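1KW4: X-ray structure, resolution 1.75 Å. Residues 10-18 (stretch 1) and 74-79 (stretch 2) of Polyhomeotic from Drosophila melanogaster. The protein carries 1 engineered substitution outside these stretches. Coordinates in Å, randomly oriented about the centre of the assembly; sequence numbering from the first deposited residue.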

# COMPACT_ATOMS: atom_id res chain seq x y z
N ASP A 10 9.07 -10.64 12.52
CA ASP A 10 9.43 -9.79 11.35
C ASP A 10 8.30 -8.83 11.00
O ASP A 10 8.52 -7.62 10.89
CB ASP A 10 9.76 -10.68 10.14
CG ASP A 10 10.04 -9.87 8.89
OD1 ASP A 10 10.91 -8.98 8.94
OD2 ASP A 10 9.39 -10.13 7.85
N ARG A 11 7.11 -9.37 10.82
CA ARG A 11 5.93 -8.57 10.49
C ARG A 11 4.68 -9.24 11.07
O ARG A 11 4.49 -10.44 10.90
CB ARG A 11 5.72 -8.49 8.97
CG ARG A 11 6.87 -7.99 8.12
CD ARG A 11 6.52 -8.25 6.64
NE ARG A 11 7.47 -7.67 5.69
CZ ARG A 11 7.61 -6.36 5.49
NH1 ARG A 11 6.88 -5.50 6.17
NH2 ARG A 11 8.49 -5.92 4.59
N PRO A 12 3.83 -8.48 11.77
CA PRO A 12 2.62 -9.11 12.31
C PRO A 12 1.67 -9.30 11.11
O PRO A 12 1.98 -8.86 10.00
CB PRO A 12 2.10 -8.09 13.31
CG PRO A 12 2.57 -6.78 12.72
CD PRO A 12 3.97 -7.10 12.27
N PRO A 13 0.50 -9.94 11.32
CA PRO A 13 -0.44 -10.15 10.21
C PRO A 13 -0.86 -8.81 9.59
O PRO A 13 -1.07 -7.83 10.31
CB PRO A 13 -1.62 -10.86 10.88
CG PRO A 13 -0.96 -11.60 12.02
CD PRO A 13 0.01 -10.58 12.56
N ILE A 14 -0.99 -8.76 8.27
CA ILE A 14 -1.37 -7.52 7.60
C ILE A 14 -2.69 -6.97 8.14
O ILE A 14 -2.83 -5.76 8.32
CB ILE A 14 -1.49 -7.72 6.06
CG1 ILE A 14 -0.13 -8.10 5.47
CG2 ILE A 14 -1.98 -6.43 5.40
CD1 ILE A 14 -0.18 -8.43 3.99
N SER A 15 -3.64 -7.85 8.44
CA SER A 15 -4.92 -7.41 8.96
C SER A 15 -4.80 -6.60 10.26
O SER A 15 -5.72 -5.87 10.62
CB SER A 15 -5.85 -8.61 9.17
OG SER A 15 -5.24 -9.59 10.00
N SER A 16 -3.67 -6.73 10.94
CA SER A 16 -3.44 -6.00 12.20
C SER A 16 -2.70 -4.67 12.02
O SER A 16 -2.56 -3.90 12.98
CB SER A 16 -2.64 -6.87 13.18
OG SER A 16 -1.28 -6.96 12.78
N TRP A 17 -2.23 -4.39 10.81
CA TRP A 17 -1.48 -3.15 10.56
C TRP A 17 -2.30 -1.87 10.68
O TRP A 17 -3.43 -1.79 10.20
CB TRP A 17 -0.84 -3.18 9.16
CG TRP A 17 0.22 -4.23 8.93
CD1 TRP A 17 0.59 -5.24 9.78
CD2 TRP A 17 1.00 -4.39 7.74
NE1 TRP A 17 1.55 -6.04 9.18
CE2 TRP A 17 1.82 -5.53 7.93
CE3 TRP A 17 1.09 -3.69 6.53
CZ2 TRP A 17 2.71 -5.99 6.95
CZ3 TRP A 17 1.97 -4.13 5.56
CH2 TRP A 17 2.77 -5.27 5.77
N SER A 18 -1.72 -0.86 11.32
CA SER A 18 -2.39 0.43 11.47
C SER A 18 -2.09 1.28 10.22
O SER A 18 -1.35 0.85 9.34
CB SER A 18 -1.84 1.16 12.70
OG SER A 18 -0.46 1.46 12.53
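Stretch 2 (74-79) KVESIK

The centre of this contact is a meeting of two isoleucines. Ile14 points its CA-to-CB bond toward stretch 2, Ile78 points its own toward stretch 1, and the gap closes to 3.8 Å between Ile14 CD1 and Ile78 CG2. Both side chains have chi1 near -60° and chi2 near 180°, the m,t rotamer, which extends the CD1 methyl away from the backbone. For Ile14 that reach matters: its CD1 also lies 4.2 Å from Val75 CG1 and 4.3 Å from the backbone atom Lys79 N. One methyl thus touches three residues of stretch 2, and Ile14 is buried.

The spacing of those partners follows from the backbone of stretch 2. Residues 74-78 are helical, the continuation of a helix that begins earlier in the chain, with Ile78 N hydrogen-bonded to Lys74 O at 3.1 Å and Lys79 N to Val75 O at 2.9 Å. Val75 and Ile78, three residues apart, therefore come round to the same side, while Glu76 directs its CA-to-CB bond away. Lys79 N is already engaged by Val75 O, so the Ile14 methyl packs beside a satisfied amide.

Stretch 1 presents its side of the contact from a loop and a short 3-10 segment, residues 14-16. Ser16 N to Pro13 O and Trp17 N to Ile14 O, both 2.9 Å, hold this turn, and Ser16 OG adds a 2.6 Å hydrogen bond to the same Pro13 O. Stretch 2 comes in by its C-terminal end: Ile14 CA is 7.5 Å from Lys79 CA, the nearest CA pair, but 11.6 Å from Lys74 CA. No hydrogen bond crosses between the stretches; side chains fill the space, burying 225 Å² with both sides summed.

Farther out, Ile78 CD1 takes up two looser contacts. Trp17 CH2 approaches it obliquely at 4.4 Å, while the indole is fixed from its other end by a 3.0 Å hydrogen bond from Trp17 NE1 to Pro12 O. Arg11 then brings the edge of the contact: its guanidinium lays one face over Ile78 CD1, with Arg11 NE 4.2 Å from that methyl. Arg11 NE also forms a long salt bridge of 3.8 Å with Asp10 OD2, in which the oxygen lies well out of the guanidinium plane and charge alone is at work. On the helix, Lys74 starts sideways but its end comes nearer to stretch 1, whereas the end of Lys79 leads away.

The rule to read here is economical: set the end of one branched side chain against a methyl of another, then let a flat cation lie over the margin.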

# COMPACT_ATOMS: atom_id res chain seq x y z
N LYS A 74 3.58 -7.24 -3.80
CA LYS A 74 4.22 -7.45 -2.51
C LYS A 74 3.20 -7.94 -1.49
O LYS A 74 3.49 -8.86 -0.72
CB LYS A 74 4.88 -6.16 -2.02
CG LYS A 74 5.74 -6.34 -0.78
CD LYS A 74 6.90 -7.30 -1.05
CE LYS A 74 7.79 -7.44 0.17
NZ LYS A 74 8.95 -8.34 -0.09
N VAL A 75 2.02 -7.33 -1.48
CA VAL A 75 0.97 -7.73 -0.56
C VAL A 75 0.56 -9.18 -0.82
O VAL A 75 0.35 -9.95 0.11
CB VAL A 75 -0.26 -6.80 -0.69
CG1 VAL A 75 -1.41 -7.32 0.17
CG2 VAL A 75 0.11 -5.39 -0.26
N GLU A 76 0.46 -9.54 -2.10
CA GLU A 76 0.09 -10.91 -2.47
C GLU A 76 1.12 -11.91 -1.98
O GLU A 76 0.77 -12.98 -1.48
CB GLU A 76 -0.04 -11.04 -3.99
CG GLU A 76 -1.11 -10.17 -4.62
CD GLU A 76 -1.18 -10.33 -6.13
OE1 GLU A 76 -0.11 -10.28 -6.79
OE2 GLU A 76 -2.29 -10.49 -6.67
N SER A 77 2.40 -11.57 -2.12
CA SER A 77 3.48 -12.47 -1.70
C SER A 77 3.51 -12.68 -0.19
O SER A 77 3.78 -13.78 0.28
CB SER A 77 4.83 -11.92 -2.16
OG SER A 77 5.18 -10.74 -1.47
N ILE A 78 3.23 -11.62 0.57
CA ILE A 78 3.22 -11.70 2.02
C ILE A 78 2.00 -12.49 2.49
O ILE A 78 2.12 -13.42 3.29
CB ILE A 78 3.18 -10.29 2.66
CG1 ILE A 78 4.45 -9.52 2.27
CG2 ILE A 78 3.07 -10.40 4.17
CD1 ILE A 78 4.48 -8.09 2.79
N LYS A 79 0.84 -12.12 1.98
CA LYS A 79 -0.41 -12.78 2.34
C LYS A 79 -0.33 -14.28 2.03
O LYS A 79 -0.61 -15.08 2.95
CB LYS A 79 -1.58 -12.15 1.57
CG LYS A 79 -2.94 -12.67 1.98
CD LYS A 79 -4.06 -11.95 1.24
CE LYS A 79 -3.99 -12.19 -0.26
NZ LYS A 79 -4.08 -13.64 -0.58